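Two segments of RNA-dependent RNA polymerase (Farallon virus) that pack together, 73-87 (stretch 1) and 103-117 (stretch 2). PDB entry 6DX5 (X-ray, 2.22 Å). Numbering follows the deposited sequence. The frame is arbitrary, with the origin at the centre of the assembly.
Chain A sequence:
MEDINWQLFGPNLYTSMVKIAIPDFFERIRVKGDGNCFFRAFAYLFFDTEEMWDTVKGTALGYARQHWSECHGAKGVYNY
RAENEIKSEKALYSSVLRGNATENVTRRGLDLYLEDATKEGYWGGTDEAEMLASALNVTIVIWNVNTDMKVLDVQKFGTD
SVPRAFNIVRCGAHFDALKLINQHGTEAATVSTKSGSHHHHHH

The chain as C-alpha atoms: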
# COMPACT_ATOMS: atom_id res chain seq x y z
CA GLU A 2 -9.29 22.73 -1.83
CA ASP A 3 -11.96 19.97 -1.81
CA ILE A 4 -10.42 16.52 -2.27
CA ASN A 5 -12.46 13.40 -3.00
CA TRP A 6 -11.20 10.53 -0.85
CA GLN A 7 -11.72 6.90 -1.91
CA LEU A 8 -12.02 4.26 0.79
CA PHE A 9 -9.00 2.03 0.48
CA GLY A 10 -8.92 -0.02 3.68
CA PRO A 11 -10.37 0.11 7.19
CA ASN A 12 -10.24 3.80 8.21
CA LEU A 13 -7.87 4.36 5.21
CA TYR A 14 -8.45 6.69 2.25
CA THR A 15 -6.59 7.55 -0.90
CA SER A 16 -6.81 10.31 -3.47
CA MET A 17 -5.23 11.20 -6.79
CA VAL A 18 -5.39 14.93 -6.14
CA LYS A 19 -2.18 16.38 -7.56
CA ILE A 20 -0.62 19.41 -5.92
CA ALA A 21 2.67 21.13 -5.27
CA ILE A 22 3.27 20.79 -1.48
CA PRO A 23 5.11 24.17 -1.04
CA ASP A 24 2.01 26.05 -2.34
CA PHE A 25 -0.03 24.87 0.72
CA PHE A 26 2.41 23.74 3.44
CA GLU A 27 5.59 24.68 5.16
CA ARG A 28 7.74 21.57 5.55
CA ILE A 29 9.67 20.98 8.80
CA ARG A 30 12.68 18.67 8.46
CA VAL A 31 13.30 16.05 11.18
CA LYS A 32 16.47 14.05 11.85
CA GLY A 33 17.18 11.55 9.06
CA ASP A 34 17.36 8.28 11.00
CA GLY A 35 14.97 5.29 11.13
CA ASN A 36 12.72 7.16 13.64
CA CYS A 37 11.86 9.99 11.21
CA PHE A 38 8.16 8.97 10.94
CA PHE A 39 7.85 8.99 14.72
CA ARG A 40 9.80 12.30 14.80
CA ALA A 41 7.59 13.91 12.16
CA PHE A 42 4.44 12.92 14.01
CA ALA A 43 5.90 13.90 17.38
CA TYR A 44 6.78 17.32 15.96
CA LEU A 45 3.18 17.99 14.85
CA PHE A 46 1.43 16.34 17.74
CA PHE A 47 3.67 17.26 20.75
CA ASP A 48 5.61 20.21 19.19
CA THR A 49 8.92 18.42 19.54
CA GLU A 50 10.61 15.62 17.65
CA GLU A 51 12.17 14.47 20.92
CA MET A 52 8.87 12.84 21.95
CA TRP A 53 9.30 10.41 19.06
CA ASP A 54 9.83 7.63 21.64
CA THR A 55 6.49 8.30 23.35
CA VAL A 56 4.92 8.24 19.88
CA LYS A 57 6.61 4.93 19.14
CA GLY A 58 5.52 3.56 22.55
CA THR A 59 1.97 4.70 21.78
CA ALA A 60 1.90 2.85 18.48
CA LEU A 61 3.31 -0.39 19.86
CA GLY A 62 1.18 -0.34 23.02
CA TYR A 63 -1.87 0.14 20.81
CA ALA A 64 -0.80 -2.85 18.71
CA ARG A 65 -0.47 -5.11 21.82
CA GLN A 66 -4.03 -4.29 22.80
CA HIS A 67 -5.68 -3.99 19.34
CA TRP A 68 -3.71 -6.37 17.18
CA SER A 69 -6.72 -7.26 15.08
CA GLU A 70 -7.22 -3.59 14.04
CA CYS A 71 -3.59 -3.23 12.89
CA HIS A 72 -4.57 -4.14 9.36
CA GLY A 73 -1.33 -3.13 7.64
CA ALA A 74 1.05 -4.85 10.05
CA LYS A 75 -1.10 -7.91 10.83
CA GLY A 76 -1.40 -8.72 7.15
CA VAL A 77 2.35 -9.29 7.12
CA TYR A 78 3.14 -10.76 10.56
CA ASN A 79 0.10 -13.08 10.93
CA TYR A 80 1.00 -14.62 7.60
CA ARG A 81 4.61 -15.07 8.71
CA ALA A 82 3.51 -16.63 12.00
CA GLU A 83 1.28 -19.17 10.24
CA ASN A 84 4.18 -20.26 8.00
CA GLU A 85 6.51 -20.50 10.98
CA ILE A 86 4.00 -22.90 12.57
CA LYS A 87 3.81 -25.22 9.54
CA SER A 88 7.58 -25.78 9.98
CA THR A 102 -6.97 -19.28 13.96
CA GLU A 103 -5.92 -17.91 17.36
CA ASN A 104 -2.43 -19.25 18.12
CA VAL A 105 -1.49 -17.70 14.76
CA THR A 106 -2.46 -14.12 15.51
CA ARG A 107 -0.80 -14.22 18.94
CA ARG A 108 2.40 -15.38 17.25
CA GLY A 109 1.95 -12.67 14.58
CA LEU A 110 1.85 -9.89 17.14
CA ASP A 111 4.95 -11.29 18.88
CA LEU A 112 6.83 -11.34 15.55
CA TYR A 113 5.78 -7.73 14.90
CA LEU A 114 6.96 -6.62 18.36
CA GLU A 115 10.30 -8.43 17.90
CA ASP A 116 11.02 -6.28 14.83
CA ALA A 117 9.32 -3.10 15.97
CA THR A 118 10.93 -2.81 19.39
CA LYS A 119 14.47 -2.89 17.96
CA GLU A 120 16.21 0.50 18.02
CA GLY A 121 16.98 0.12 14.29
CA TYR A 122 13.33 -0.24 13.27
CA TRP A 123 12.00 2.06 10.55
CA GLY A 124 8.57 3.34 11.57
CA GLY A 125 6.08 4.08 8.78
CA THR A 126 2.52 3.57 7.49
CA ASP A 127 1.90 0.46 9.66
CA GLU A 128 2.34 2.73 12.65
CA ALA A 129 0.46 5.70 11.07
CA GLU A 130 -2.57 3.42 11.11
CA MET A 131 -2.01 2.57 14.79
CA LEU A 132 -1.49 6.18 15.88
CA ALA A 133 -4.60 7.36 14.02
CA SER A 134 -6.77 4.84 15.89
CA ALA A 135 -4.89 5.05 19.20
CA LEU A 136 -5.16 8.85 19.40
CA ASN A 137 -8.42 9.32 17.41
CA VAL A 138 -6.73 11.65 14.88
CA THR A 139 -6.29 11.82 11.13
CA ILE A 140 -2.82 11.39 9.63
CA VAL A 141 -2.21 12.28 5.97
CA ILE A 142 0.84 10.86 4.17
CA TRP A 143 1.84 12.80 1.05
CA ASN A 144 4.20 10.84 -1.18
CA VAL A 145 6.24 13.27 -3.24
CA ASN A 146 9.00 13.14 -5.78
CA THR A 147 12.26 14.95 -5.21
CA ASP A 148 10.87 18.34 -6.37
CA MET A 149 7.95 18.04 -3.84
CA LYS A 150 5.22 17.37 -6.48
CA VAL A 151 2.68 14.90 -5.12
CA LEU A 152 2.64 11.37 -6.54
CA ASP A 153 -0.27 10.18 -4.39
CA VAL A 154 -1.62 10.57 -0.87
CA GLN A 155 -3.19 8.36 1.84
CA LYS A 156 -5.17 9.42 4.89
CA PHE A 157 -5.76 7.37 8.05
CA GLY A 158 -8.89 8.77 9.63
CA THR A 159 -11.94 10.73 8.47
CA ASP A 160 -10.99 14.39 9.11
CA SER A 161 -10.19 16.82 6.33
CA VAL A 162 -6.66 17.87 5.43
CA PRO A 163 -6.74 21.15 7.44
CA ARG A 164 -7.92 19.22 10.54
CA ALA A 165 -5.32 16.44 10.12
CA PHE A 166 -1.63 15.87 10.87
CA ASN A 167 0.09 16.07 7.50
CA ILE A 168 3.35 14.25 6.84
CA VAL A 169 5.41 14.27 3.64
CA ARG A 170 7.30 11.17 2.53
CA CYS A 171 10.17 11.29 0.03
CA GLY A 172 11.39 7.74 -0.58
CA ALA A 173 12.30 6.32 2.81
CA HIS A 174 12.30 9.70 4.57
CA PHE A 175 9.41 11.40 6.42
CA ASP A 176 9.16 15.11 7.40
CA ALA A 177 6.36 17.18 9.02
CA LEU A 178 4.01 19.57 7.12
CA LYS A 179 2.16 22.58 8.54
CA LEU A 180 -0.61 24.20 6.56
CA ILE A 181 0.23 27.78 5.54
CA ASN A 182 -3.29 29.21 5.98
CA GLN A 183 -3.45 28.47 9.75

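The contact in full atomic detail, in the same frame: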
# COMPACT_ATOMS: atom_id res chain seq x y z
N GLY A 73 -2.56 -3.10 8.42
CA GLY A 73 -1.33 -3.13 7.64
C GLY A 73 -0.33 -4.12 8.21
O GLY A 73 0.14 -5.02 7.51
N ALA A 74 -0.00 -4.00 9.50
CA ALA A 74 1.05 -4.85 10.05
C ALA A 74 0.59 -6.31 10.17
O ALA A 74 1.35 -7.23 9.86
CB ALA A 74 1.52 -4.31 11.40
N LYS A 75 -0.66 -6.54 10.60
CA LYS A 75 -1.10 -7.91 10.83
C LYS A 75 -1.17 -8.68 9.53
O LYS A 75 -0.98 -9.90 9.53
CB LYS A 75 -2.47 -7.96 11.56
CG LYS A 75 -3.69 -7.98 10.61
CD LYS A 75 -4.96 -8.01 11.40
CE LYS A 75 -6.17 -7.93 10.47
NZ LYS A 75 -7.36 -8.28 11.29
N GLY A 76 -1.44 -8.02 8.42
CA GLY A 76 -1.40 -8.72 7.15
C GLY A 76 -0.07 -9.40 6.96
O GLY A 76 -0.00 -10.56 6.55
N VAL A 77 1.01 -8.72 7.33
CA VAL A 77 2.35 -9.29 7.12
C VAL A 77 2.67 -10.32 8.20
O VAL A 77 2.93 -11.50 7.89
CB VAL A 77 3.41 -8.17 7.07
CG1 VAL A 77 4.81 -8.77 6.92
CG2 VAL A 77 3.05 -7.15 5.95
N TYR A 78 2.58 -9.92 9.50
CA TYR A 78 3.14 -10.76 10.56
C TYR A 78 2.28 -11.98 10.90
O TYR A 78 2.83 -13.00 11.33
CB TYR A 78 3.43 -9.91 11.79
CG TYR A 78 4.59 -9.00 11.49
CD1 TYR A 78 4.39 -7.73 10.93
CD2 TYR A 78 5.89 -9.43 11.71
CE1 TYR A 78 5.46 -6.90 10.62
CE2 TYR A 78 6.98 -8.61 11.40
CZ TYR A 78 6.75 -7.35 10.87
OH TYR A 78 7.82 -6.55 10.57
N ASN A 79 0.95 -11.89 10.76
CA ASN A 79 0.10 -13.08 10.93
C ASN A 79 0.35 -14.11 9.85
O ASN A 79 0.25 -15.32 10.09
CB ASN A 79 -1.38 -12.72 10.93
CG ASN A 79 -1.82 -12.00 12.20
OD1 ASN A 79 -1.10 -11.96 13.22
ND2 ASN A 79 -3.04 -11.45 12.16
N TYR A 80 0.64 -13.65 8.62
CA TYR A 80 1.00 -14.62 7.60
C TYR A 80 2.34 -15.26 7.91
O TYR A 80 2.50 -16.48 7.74
CB TYR A 80 0.99 -13.99 6.20
CG TYR A 80 1.16 -15.09 5.18
CD1 TYR A 80 0.14 -16.02 4.97
CD2 TYR A 80 2.33 -15.24 4.45
CE1 TYR A 80 0.29 -17.05 4.04
CE2 TYR A 80 2.49 -16.26 3.53
CZ TYR A 80 1.47 -17.17 3.33
OH TYR A 80 1.62 -18.21 2.41
N ARG A 81 3.31 -14.48 8.41
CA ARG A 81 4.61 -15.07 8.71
C ARG A 81 4.54 -16.03 9.88
O ARG A 81 5.25 -17.05 9.89
CB ARG A 81 5.65 -14.01 9.00
CG ARG A 81 5.79 -13.05 7.88
CD ARG A 81 7.04 -12.34 8.04
NE ARG A 81 7.10 -11.31 7.03
CZ ARG A 81 8.03 -10.38 7.01
NH1 ARG A 81 8.95 -10.38 7.96
NH2 ARG A 81 8.04 -9.48 6.04
N ALA A 82 3.72 -15.71 10.89
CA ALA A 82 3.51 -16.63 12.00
C ALA A 82 2.95 -17.96 11.51
O ALA A 82 3.44 -19.02 11.89
CB ALA A 82 2.58 -16.01 13.02
N GLU A 83 1.92 -17.93 10.65
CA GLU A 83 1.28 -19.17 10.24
C GLU A 83 2.16 -20.03 9.34
O GLU A 83 1.90 -21.22 9.21
CB GLU A 83 -0.06 -18.90 9.56
CG GLU A 83 -0.03 -18.84 8.07
CD GLU A 83 -1.39 -19.09 7.47
OE1 GLU A 83 -1.48 -19.61 6.32
OE2 GLU A 83 -2.39 -18.78 8.16
N ASN A 84 3.20 -19.46 8.71
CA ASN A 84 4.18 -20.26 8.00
C ASN A 84 5.34 -20.69 8.88
O ASN A 84 6.00 -21.68 8.56
CB ASN A 84 4.71 -19.51 6.77
CG ASN A 84 3.77 -19.61 5.62
OD1 ASN A 84 4.18 -19.85 4.49
ND2 ASN A 84 2.47 -19.46 5.90
N GLU A 85 5.60 -19.98 9.97
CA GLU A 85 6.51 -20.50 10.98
C GLU A 85 5.95 -21.78 11.62
O GLU A 85 6.69 -22.74 11.87
CB GLU A 85 6.76 -19.43 12.04
CG GLU A 85 8.17 -19.36 12.57
CD GLU A 85 8.35 -18.16 13.50
OE1 GLU A 85 7.58 -18.05 14.48
OE2 GLU A 85 9.24 -17.32 13.23
N ILE A 86 4.63 -21.80 11.85
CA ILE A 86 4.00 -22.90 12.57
C ILE A 86 4.00 -24.18 11.74
O ILE A 86 4.26 -25.27 12.27
CB ILE A 86 2.58 -22.47 13.01
CG1 ILE A 86 2.69 -21.43 14.14
CG2 ILE A 86 1.79 -23.65 13.49
CD1 ILE A 86 1.45 -20.57 14.40
N LYS A 87 3.76 -24.06 10.43
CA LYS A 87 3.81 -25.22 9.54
C LYS A 87 5.19 -25.85 9.45
O LYS A 87 5.32 -26.90 8.81
CB LYS A 87 3.36 -24.84 8.13
CG LYS A 87 2.14 -23.96 8.06
CD LYS A 87 0.85 -24.68 8.38
CE LYS A 87 -0.35 -23.81 8.01
NZ LYS A 87 -0.30 -23.39 6.56
N GLU A 103 -6.12 -18.72 16.16
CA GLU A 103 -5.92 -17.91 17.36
C GLU A 103 -4.49 -17.96 17.89
O GLU A 103 -3.95 -16.93 18.32
CB GLU A 103 -6.93 -18.39 18.42
CG GLU A 103 -6.88 -17.72 19.78
CD GLU A 103 -6.98 -18.76 20.91
OE1 GLU A 103 -7.84 -18.61 21.80
OE2 GLU A 103 -6.19 -19.74 20.92
N ASN A 104 -3.86 -19.14 17.88
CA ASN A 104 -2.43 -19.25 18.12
C ASN A 104 -1.64 -18.47 17.07
O ASN A 104 -0.56 -17.94 17.37
CB ASN A 104 -2.05 -20.74 18.11
CG ASN A 104 -0.60 -21.00 18.48
OD1 ASN A 104 0.05 -20.18 19.13
ND2 ASN A 104 -0.09 -22.16 18.08
N VAL A 105 -2.18 -18.38 15.85
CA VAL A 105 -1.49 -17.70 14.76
C VAL A 105 -1.37 -16.22 15.05
O VAL A 105 -0.28 -15.65 15.02
CB VAL A 105 -2.23 -17.95 13.44
CG1 VAL A 105 -1.78 -16.93 12.39
CG2 VAL A 105 -1.92 -19.35 12.95
N THR A 106 -2.50 -15.56 15.35
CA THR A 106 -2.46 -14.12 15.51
C THR A 106 -1.68 -13.72 16.75
O THR A 106 -1.01 -12.68 16.74
CB THR A 106 -3.88 -13.55 15.53
OG1 THR A 106 -4.57 -14.04 16.69
CG2 THR A 106 -4.62 -13.98 14.29
N ARG A 107 -1.67 -14.53 17.81
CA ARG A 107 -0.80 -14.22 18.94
C ARG A 107 0.67 -14.29 18.53
O ARG A 107 1.48 -13.43 18.91
CB ARG A 107 -1.07 -15.20 20.08
CG ARG A 107 -0.53 -14.70 21.37
CD ARG A 107 -1.16 -15.47 22.47
NE ARG A 107 -2.59 -15.66 22.20
CZ ARG A 107 -3.25 -16.78 22.47
NH1 ARG A 107 -2.59 -17.81 23.01
NH2 ARG A 107 -4.55 -16.88 22.19
N ARG A 108 1.05 -15.33 17.79
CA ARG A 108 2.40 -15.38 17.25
C ARG A 108 2.69 -14.19 16.33
O ARG A 108 3.82 -13.67 16.32
CB ARG A 108 2.62 -16.69 16.49
CG ARG A 108 4.06 -16.91 16.16
CD ARG A 108 4.69 -17.32 17.43
NE ARG A 108 5.80 -18.24 17.18
CZ ARG A 108 5.67 -19.52 16.83
NH1 ARG A 108 4.45 -20.07 16.69
NH2 ARG A 108 6.77 -20.25 16.61
N GLY A 109 1.70 -13.77 15.53
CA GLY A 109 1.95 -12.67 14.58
C GLY A 109 2.29 -11.39 15.30
O GLY A 109 3.24 -10.69 14.94
N LEU A 110 1.55 -11.08 16.35
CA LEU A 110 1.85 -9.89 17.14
C LEU A 110 3.24 -9.98 17.75
O LEU A 110 3.99 -9.00 17.72
CB LEU A 110 0.78 -9.70 18.21
CG LEU A 110 1.18 -8.69 19.27
CD1 LEU A 110 1.20 -7.31 18.65
CD2 LEU A 110 0.17 -8.78 20.46
N ASP A 111 3.61 -11.14 18.31
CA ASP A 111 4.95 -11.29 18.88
C ASP A 111 6.06 -11.10 17.83
O ASP A 111 7.10 -10.50 18.13
CB ASP A 111 5.11 -12.63 19.60
CG ASP A 111 4.14 -12.81 20.79
OD1 ASP A 111 3.71 -13.97 21.02
OD2 ASP A 111 3.78 -11.82 21.49
N LEU A 112 5.86 -11.60 16.60
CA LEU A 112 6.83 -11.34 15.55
C LEU A 112 6.92 -9.84 15.25
O LEU A 112 8.02 -9.30 15.11
CB LEU A 112 6.49 -12.13 14.29
CG LEU A 112 6.57 -13.67 14.41
CD1 LEU A 112 6.00 -14.34 13.17
CD2 LEU A 112 7.98 -14.15 14.68
N TYR A 113 5.77 -9.17 15.15
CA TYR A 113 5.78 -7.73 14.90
C TYR A 113 6.58 -7.01 15.98
O TYR A 113 7.46 -6.20 15.68
CB TYR A 113 4.35 -7.17 14.83
CG TYR A 113 4.31 -5.64 14.87
CD1 TYR A 113 4.72 -4.89 13.77
CD2 TYR A 113 3.92 -4.97 16.01
CE1 TYR A 113 4.74 -3.51 13.82
CE2 TYR A 113 3.93 -3.58 16.07
CZ TYR A 113 4.32 -2.87 14.95
OH TYR A 113 4.34 -1.50 14.99
N LEU A 114 6.27 -7.28 17.26
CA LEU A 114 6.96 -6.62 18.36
C LEU A 114 8.46 -6.91 18.33
O LEU A 114 9.27 -6.03 18.66
CB LEU A 114 6.36 -7.06 19.70
CG LEU A 114 4.92 -6.60 19.83
CD1 LEU A 114 4.31 -7.12 21.08
CD2 LEU A 114 4.94 -5.06 19.78
N GLU A 115 8.86 -8.13 17.97
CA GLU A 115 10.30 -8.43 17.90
C GLU A 115 11.02 -7.51 16.91
O GLU A 115 12.14 -7.05 17.20
CB GLU A 115 10.54 -9.90 17.52
CG GLU A 115 10.40 -10.86 18.70
CD GLU A 115 10.56 -12.34 18.33
OE1 GLU A 115 11.30 -12.65 17.36
OE2 GLU A 115 9.94 -13.18 19.01
N ASP A 116 10.41 -7.23 15.75
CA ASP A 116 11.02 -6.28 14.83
C ASP A 116 10.86 -4.86 15.35
O ASP A 116 11.82 -4.08 15.38
CB ASP A 116 10.41 -6.38 13.43
CG ASP A 116 10.88 -7.61 12.66
OD1 ASP A 116 11.83 -8.33 13.10
OD2 ASP A 116 10.27 -7.86 11.60
N ALA A 117 9.63 -4.51 15.75
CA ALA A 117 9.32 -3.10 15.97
C ALA A 117 10.04 -2.54 17.19
O ALA A 117 10.37 -1.35 17.21
CB ALA A 117 7.81 -2.91 16.12

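Two helices of the Farallon virus polymerase chain, crossing steeply at 115° between their N-to-C directions, meet in a compact knobs-into-holes contact that is centred on a glycine, mostly apolar, and supplemented by one hydrogen bond and one salt bridge.

The example illustrates a general rule: helices can approach closely where one of them presents a residue without a side chain. Here the axes come within 7.4 Å, and the closest CA atoms in the register, Asn-79 CA and Gly-109 CA, lie 4.1 Å apart. The reason such an approach is possible can be read directly from the geometry. A CB on Gly-109 would point toward the other helix and would fall 2.0 Å from Asn-79 OD1, a clash, and 3.2 Å from Tyr-78 O, a tight fit. In its absence, Gly-109 CA rests 3.4 Å from Tyr-78 O in a CA-H...O contact, with an angle of 126° at the hydrogen, and 3.4 Å from Asn-79 OD1. The CA-to-CB bond of Asn-79 points sideways, yet the end of its side chain comes nearer to the partner; OD1 also finds a hydrogen bond elsewhere in the structure.

Around this close point the side chains interlock. Ala-82 is the small knob, seated among Val-105, Arg-108, Gly-109 and Leu-112. Its methyl carbon CB lies 3.5 Å from both Arg-108 CB and the backbone atom Gly-109 N, so even this short side chain reaches the opposing main chain. Leu-112 returns the gesture by entering a hole formed by Tyr-78, Arg-81, Ala-82 and Glu-85, with its CD1 3.8 Å from Ala-82 CB. Farther along, Ile-86 CD1 packs 3.9 Å from Val-105 CG2, and Val-105 CG1 lies 3.9 Å from Glu-83 CB.

Tyr-78 is the large knob, with more area covered by the partner than any other residue of the contact. It sits among Gly-109, Leu-112, Tyr-113 and Asp-116, and its ring is used in two ways. Over one face lies Tyr-113 CA, 3.8 Å from the ring centroid and 16° off the normal, a CH-pi contact. Tyr-113 also turns its ring edge toward the face of Tyr-78, the centroids 5.6 Å apart and the planes at 74°. At the edge of the Tyr-78 ring, its hydroxyl donates a hydrogen bond to Asp-116, with Tyr-78 OH to Asp-116 OD2 at 3.0 Å. A buried tyrosine thus packs its ring while satisfying its polar end. Beyond it, Ala-74 CB touches Tyr-113 CD1 at 4.0 Å and extends the apolar packing.

A second polar contact pairs Glu-85, which is exposed, with Arg-108, which is partly exposed. Glu-85 OE1 and Arg-108 NH2 form a salt bridge at 3.2 Å, but the oxygen lies over one face of the guanidinium, well out of its plane, and no N-H points at it. The attraction is therefore between charges alone, a useful reminder that a short distance does not by itself establish a hydrogen bond.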